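Local coordinates for protein D-glucosaminate-6-phosphate ammonia lyase (Salmonella typhimurium, PDB 7LCE) that belongs to the pyridoxal-phosphate-dependent fold-type I family, related to selenocysteine synthase, and carries its cofactor on a lysine, at residues A[65-70]-A[222-227]; A[275-280]-A[300-305]. All blocks are in the same frame, centred on the assembly; numbering follows the deposited sequence.

Interaction 1: A[65-70]-A[222-227]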
loop_
_atom_site.group_PDB
_atom_site.type_symbol
_atom_site.label_atom_id
_atom_site.label_comp_id
_atom_site.label_asym_id
_atom_site.label_seq_id
_atom_site.Cartn_x
_atom_site.Cartn_y
_atom_site.Cartn_z
ATOM N N GLU A 65 31.901 34.225 1.575
ATOM C CA GLU A 65 30.979 35.354 1.541
ATOM C C GLU A 65 30.366 35.609 2.913
ATOM O O GLU A 65 30.284 36.761 3.357
ATOM C CB GLU A 65 29.898 35.108 0.490
ATOM C CG GLU A 65 30.459 34.844 -0.900
ATOM C CD GLU A 65 29.384 34.516 -1.916
ATOM O OE1 GLU A 65 28.258 34.167 -1.498
ATOM O OE2 GLU A 65 29.669 34.589 -3.131
ATOM N N ASP A 66 29.929 34.554 3.599
ATOM C CA ASP A 66 29.318 34.691 4.914
ATOM C C ASP A 66 29.668 33.464 5.749
ATOM O O ASP A 66 30.237 32.489 5.251
ATOM C CB ASP A 66 27.799 34.883 4.807
ATOM C CG ASP A 66 27.200 35.551 6.038
ATOM O OD1 ASP A 66 27.951 35.821 7.001
ATOM O OD2 ASP A 66 25.979 35.816 6.039
ATOM N N SER A 67 29.324 33.528 7.034
ATOM C CA SER A 67 29.608 32.440 7.960
ATOM C C SER A 67 28.534 32.403 9.037
ATOM O O SER A 67 27.826 33.385 9.272
ATOM C CB SER A 67 30.996 32.585 8.599
ATOM O OG SER A 67 32.026 32.514 7.627
ATOM N N TYR A 68 28.420 31.249 9.690
ATOM C CA TYR A 68 27.453 31.051 10.762
ATOM C C TYR A 68 28.094 30.192 11.839
ATOM O O TYR A 68 28.617 29.115 11.541
ATOM C CB TYR A 68 26.172 30.391 10.241
ATOM C CG TYR A 68 25.143 30.094 11.310
ATOM C CD1 TYR A 68 24.474 31.122 11.962
ATOM C CD2 TYR A 68 24.831 28.788 11.658
ATOM C CE1 TYR A 68 23.531 30.856 12.937
ATOM C CE2 TYR A 68 23.888 28.512 12.633
ATOM C CZ TYR A 68 23.241 29.551 13.269
ATOM O OH TYR A 68 22.299 29.283 14.240
ATOM N N ILE A 69 28.039 30.661 13.086
ATOM C CA ILE A 69 28.678 29.983 14.209
ATOM C C ILE A 69 27.707 28.979 14.815
ATOM O O ILE A 69 26.517 29.268 14.990
ATOM C CB ILE A 69 29.158 30.996 15.265
ATOM C CG1 ILE A 69 30.232 31.913 14.682
ATOM C CG2 ILE A 69 29.689 30.283 16.498
ATOM C CD1 ILE A 69 30.873 32.823 15.708
ATOM N N THR A 70 28.218 27.793 15.130
ATOM C CA THR A 70 27.455 26.705 15.722
ATOM C C THR A 70 28.125 26.258 17.019
ATOM O O THR A 70 29.200 26.739 17.390
ATOM C CB THR A 70 27.335 25.532 14.745
ATOM O OG1 THR A 70 28.643 25.026 14.450
ATOM C CG2 THR A 70 26.668 25.973 13.453
ATOM N N PHE A 222 31.757 26.453 13.259
ATOM C CA PHE A 222 31.177 27.404 12.324
ATOM C C PHE A 222 31.044 26.796 10.937
ATOM O O PHE A 222 31.792 25.891 10.556
ATOM C CB PHE A 222 31.994 28.703 12.274
ATOM C CG PHE A 222 33.444 28.508 11.930
ATOM C CD1 PHE A 222 34.367 28.200 12.917
ATOM C CD2 PHE A 222 33.892 28.670 10.632
ATOM C CE1 PHE A 222 35.706 28.035 12.611
ATOM C CE2 PHE A 222 35.230 28.507 10.320
ATOM C CZ PHE A 222 36.138 28.191 11.311
ATOM N N ILE A 223 30.057 27.298 10.199
ATOM C CA ILE A 223 29.852 26.990 8.790
ATOM C C ILE A 223 30.249 28.217 7.986
ATOM O O ILE A 223 29.842 29.337 8.317
ATOM C CB ILE A 223 28.393 26.601 8.504
ATOM C CG1 ILE A 223 27.933 25.504 9.468
ATOM C CG2 ILE A 223 28.236 26.177 7.053
ATOM C CD1 ILE A 223 26.458 25.179 9.364
ATOM N N THR A 224 31.033 28.011 6.932
ATOM C CA THR A 224 31.497 29.100 6.085
ATOM C C THR A 224 31.282 28.734 4.621
ATOM O O THR A 224 31.444 27.573 4.232
ATOM C CB THR A 224 32.981 29.416 6.360
ATOM O OG1 THR A 224 33.394 30.543 5.582
ATOM C CG2 THR A 224 33.868 28.219 6.039
ATOM N N GLY A 225 30.898 29.720 3.817
ATOM C CA GLY A 225 30.621 29.443 2.415
ATOM C C GLY A 225 29.880 30.579 1.739
ATOM O O GLY A 225 30.050 31.751 2.094
ATOM N N ARG A 226 29.060 30.216 0.753
ATOM C CA ARG A 226 28.341 31.216 -0.021
ATOM C C ARG A 226 27.186 31.794 0.787
ATOM O O ARG A 226 26.551 31.100 1.586
ATOM C CB ARG A 226 27.830 30.616 -1.331
ATOM C CG ARG A 226 28.940 30.040 -2.196
ATOM C CD ARG A 226 28.532 29.938 -3.654
ATOM N NE ARG A 226 29.652 29.536 -4.497
ATOM C CZ ARG A 226 30.590 30.363 -4.936
ATOM N NH1 ARG A 226 30.580 31.649 -4.623
ATOM N NH2 ARG A 226 31.566 29.888 -5.706
ATOM N N LYS A 227 26.919 33.084 0.567
ATOM C CA LYS A 227 25.936 33.795 1.380
ATOM C C LYS A 227 24.534 33.216 1.235
ATOM O O LYS A 227 23.774 33.196 2.209
ATOM C CB LYS A 227 25.937 35.279 1.014
ATOM C CG LYS A 227 25.265 36.175 2.041
ATOM C CD LYS A 227 25.391 37.643 1.664
ATOM C CE LYS A 227 24.870 38.546 2.770
ATOM N NZ LYS A 227 24.970 39.985 2.400
#
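Glu65 reaches over the end of strand 222-225 to the first turn of helix 227-234. Its CB lies 3.7 Å from Gly225 O and also touches Lys227 N; CG stands anti to the carbonyl carbon (chi1 -56°), and the chain runs on extended to the carboxylate. There OE1 accepts a nearly straight bond from Lys227 N at 2.7 Å through its anti lone pair. In the Arg226 conformer described here, one of two, OE2 lies 3.4 Å from Arg226 NH1, a salt bridge that is therefore doubtful. A classic beta bulge follows, in which Glu65 and Asp66 together stand opposite Gly225; Asp66 N makes the straighter bond to Gly225 O and Glu65 N a weak one. Beyond it, strand 66-70 pairs antiparallel with 222-225 at the edge of the seven-stranded mixed sheet of the large domain. Tyr68 and Ile223 form a hydrogen-bonded pair, Ile223 N lying 2.7 Å from Tyr68 O. On the sheet face shared by Ser67, Ile69, Phe222 and Thr224, Ser67 OG and Thr224 OG1 share a hydrogen bond of 3.2 Å; these hydroxyls are also bonded to Ser59 and Thr62, respectively.

Interaction 2: A[275-280]-A[300-305]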
loop_
_atom_site.group_PDB
_atom_site.type_symbol
_atom_site.label_atom_id
_atom_site.label_comp_id
_atom_site.label_asym_id
_atom_site.label_seq_id
_atom_site.Cartn_x
_atom_site.Cartn_y
_atom_site.Cartn_z
ATOM N N PRO A 275 66.389 19.258 26.664
ATOM C CA PRO A 275 66.586 18.952 28.092
ATOM C C PRO A 275 65.662 17.863 28.608
ATOM O O PRO A 275 66.099 16.996 29.374
ATOM C CB PRO A 275 66.314 20.297 28.775
ATOM C CG PRO A 275 66.673 21.304 27.754
ATOM C CD PRO A 275 66.251 20.710 26.441
ATOM N N VAL A 276 64.391 17.884 28.203
ATOM C CA VAL A 276 63.448 16.869 28.663
ATOM C C VAL A 276 63.820 15.498 28.113
ATOM O O VAL A 276 63.660 14.479 28.795
ATOM C CB VAL A 276 62.014 17.265 28.267
ATOM C CG1 VAL A 276 61.007 16.278 28.851
ATOM C CG2 VAL A 276 61.713 18.688 28.717
ATOM N N ALA A 277 64.323 15.446 26.877
ATOM C CA ALA A 277 64.721 14.162 26.307
ATOM C C ALA A 277 65.914 13.572 27.046
ATOM O O ALA A 277 65.971 12.357 27.275
ATOM C CB ALA A 277 65.036 14.320 24.821
ATOM N N GLU A 278 66.872 14.415 27.435
ATOM C CA GLU A 278 68.031 13.923 28.171
ATOM C C GLU A 278 67.642 13.443 29.564
ATOM O O GLU A 278 68.191 12.451 30.059
ATOM C CB GLU A 278 69.110 15.003 28.245
ATOM C CG GLU A 278 69.793 15.275 26.912
ATOM C CD GLU A 278 70.824 16.384 26.991
ATOM O OE1 GLU A 278 71.571 16.433 27.992
ATOM O OE2 GLU A 278 70.896 17.199 26.046
ATOM N N ALA A 279 66.699 14.132 30.210
ATOM C CA ALA A 279 66.310 13.759 31.566
ATOM C C ALA A 279 65.673 12.376 31.599
ATOM O O ALA A 279 65.942 11.582 32.508
ATOM C CB ALA A 279 65.355 14.803 32.142
ATOM N N ILE A 280 64.824 12.071 30.617
ATOM C CA ILE A 280 64.211 10.749 30.552
ATOM C C ILE A 280 65.261 9.683 30.254
ATOM O O ILE A 280 65.189 8.560 30.770
ATOM C CB ILE A 280 63.069 10.740 29.517
ATOM C CG1 ILE A 280 62.018 11.793 29.876
ATOM C CG2 ILE A 280 62.430 9.362 29.425
ATOM C CD1 ILE A 280 60.987 12.026 28.791
ATOM N N TRP A 300 57.464 18.888 16.497
ATOM C CA TRP A 300 58.482 18.069 17.136
ATOM C C TRP A 300 57.870 17.348 18.331
ATOM O O TRP A 300 57.057 17.923 19.062
ATOM C CB TRP A 300 59.656 18.937 17.587
ATOM C CG TRP A 300 60.223 19.762 16.474
ATOM C CD1 TRP A 300 59.834 21.018 16.108
ATOM C CD2 TRP A 300 61.277 19.392 15.578
ATOM N NE1 TRP A 300 60.578 21.453 15.039
ATOM C CE2 TRP A 300 61.473 20.475 14.695
ATOM C CE3 TRP A 300 62.074 18.253 15.436
ATOM C CZ2 TRP A 300 62.433 20.450 13.686
ATOM C CZ3 TRP A 300 63.028 18.232 14.434
ATOM C CH2 TRP A 300 63.199 19.323 13.573
ATOM N N ARG A 301 58.255 16.087 18.524
ATOM C CA ARG A 301 57.715 15.271 19.602
ATOM C C ARG A 301 58.843 14.507 20.279
ATOM O O ARG A 301 59.885 14.248 19.671
ATOM C CB ARG A 301 56.662 14.275 19.091
ATOM C CG ARG A 301 55.435 14.911 18.460
ATOM C CD ARG A 301 54.470 13.854 17.937
ATOM N NE ARG A 301 53.272 14.443 17.349
ATOM C CZ ARG A 301 53.096 14.650 16.050
ATOM N NH1 ARG A 301 54.030 14.337 15.167
ATOM N NH2 ARG A 301 51.952 15.181 15.628
ATOM N N ILE A 302 58.623 14.147 21.542
ATOM C CA ILE A 302 59.607 13.422 22.341
ATOM C C ILE A 302 59.225 11.949 22.306
ATOM O O ILE A 302 58.317 11.507 23.016
ATOM C CB ILE A 302 59.695 13.944 23.779
ATOM C CG1 ILE A 302 60.063 15.428 23.804
ATOM C CG2 ILE A 302 60.705 13.134 24.581
ATOM C CD1 ILE A 302 59.895 16.060 25.168
ATOM N N ARG A 303 59.924 11.188 21.472
ATOM C CA ARG A 303 59.714 9.752 21.383
ATOM C C ARG A 303 60.454 9.062 22.522
ATOM O O ARG A 303 61.665 9.235 22.680
ATOM C CB ARG A 303 60.196 9.237 20.029
ATOM C CG ARG A 303 60.055 7.746 19.831
ATOM C CD ARG A 303 60.497 7.352 18.433
ATOM N NE ARG A 303 61.900 7.666 18.194
ATOM C CZ ARG A 303 62.477 7.645 17.002
ATOM N NH1 ARG A 303 61.799 7.322 15.912
ATOM N NH2 ARG A 303 63.768 7.948 16.899
ATOM N N VAL A 304 59.725 8.273 23.308
ATOM C CA VAL A 304 60.274 7.594 24.477
ATOM C C VAL A 304 60.217 6.099 24.212
ATOM O O VAL A 304 59.135 5.539 23.991
ATOM C CB VAL A 304 59.505 7.950 25.759
ATOM C CG1 VAL A 304 60.159 7.295 26.965
ATOM C CG2 VAL A 304 59.441 9.456 25.937
ATOM N N ARG A 305 61.379 5.454 24.240
ATOM C CA ARG A 305 61.492 4.022 24.013
ATOM C C ARG A 305 61.799 3.332 25.335
ATOM O O ARG A 305 62.674 3.778 26.086
ATOM C CB ARG A 305 62.583 3.728 22.979
ATOM C CG ARG A 305 62.720 2.266 22.587
ATOM C CD ARG A 305 63.621 2.104 21.367
ATOM N NE ARG A 305 63.094 2.783 20.187
ATOM C CZ ARG A 305 63.517 3.959 19.742
ATOM N NH1 ARG A 305 64.483 4.624 20.354
ATOM N NH2 ARG A 305 62.957 4.482 18.655
#
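Ile302 points from strand 300-305 toward helix 275-280, and its two branches meet different residues there. CG1 is anti to the carbonyl carbon (chi1 -59°), and the CD1 methyl at the end of that branch touches Val276, with CB and CG1 of the valine both 3.9 Å away. The Val276 and Ile302 side chains cross at about a right angle, and this methyl meets the valine at its branch point as well as at one of its methyls. The other branch of Ile302, CG2, turns to Ala277, whose CB lies 4.5 Å from it, and to Ile280, whose CD1 is 4.4 Å away.

Helix and strand run almost parallel, 4° apart, with axes 9.3 Å from each other at closest approach. The contact joins the two layers of an alpha/beta sandwich: helix 270-282 packs beside helix 352-365 on the antiparallel sheet 286-292, 300-306 and 340-343, in which strand 300-306 is the middle one.

Ile280 also points toward the strand, one turn beyond Val276, and crosses Val304 at about a right angle. Here the contact is double: Ile280 CG2 lies 3.9 Å from Val304 CG1, and Ile280 CD1 lies 4.1 Å from Val304 CG2. The methyls therefore meet branch against branch, with no hydrogen bond between the segments. Around this apolar patch, Leu360 of helix 352-365 touches Ile280, Met353 and Val357 touch Val276, and Leu273 reaches Ile302 from the preceding turn of helix 270-282.

Interactions 1 and 2 come in series along the chain, on opposite sides of its centre, with their own centres 42 Å apart and their nearest atoms about 21 Å apart. They share no strand or helix. Interaction 1 belongs to the mixed seven-stranded sheet, where it joins the outermost strand, 66-70, to the strand beside it, 221-225; interaction 2 lies in the separate three-stranded antiparallel sheet and the helix that packs on it. This matches the large and small domains usual for fold-type I enzymes. The cofactor-bearing Lys213 lies in the stretch between strands 206-210 and 221-225 of the larger sheet, and so only a few residues before 222-227, the second segment of interaction 1.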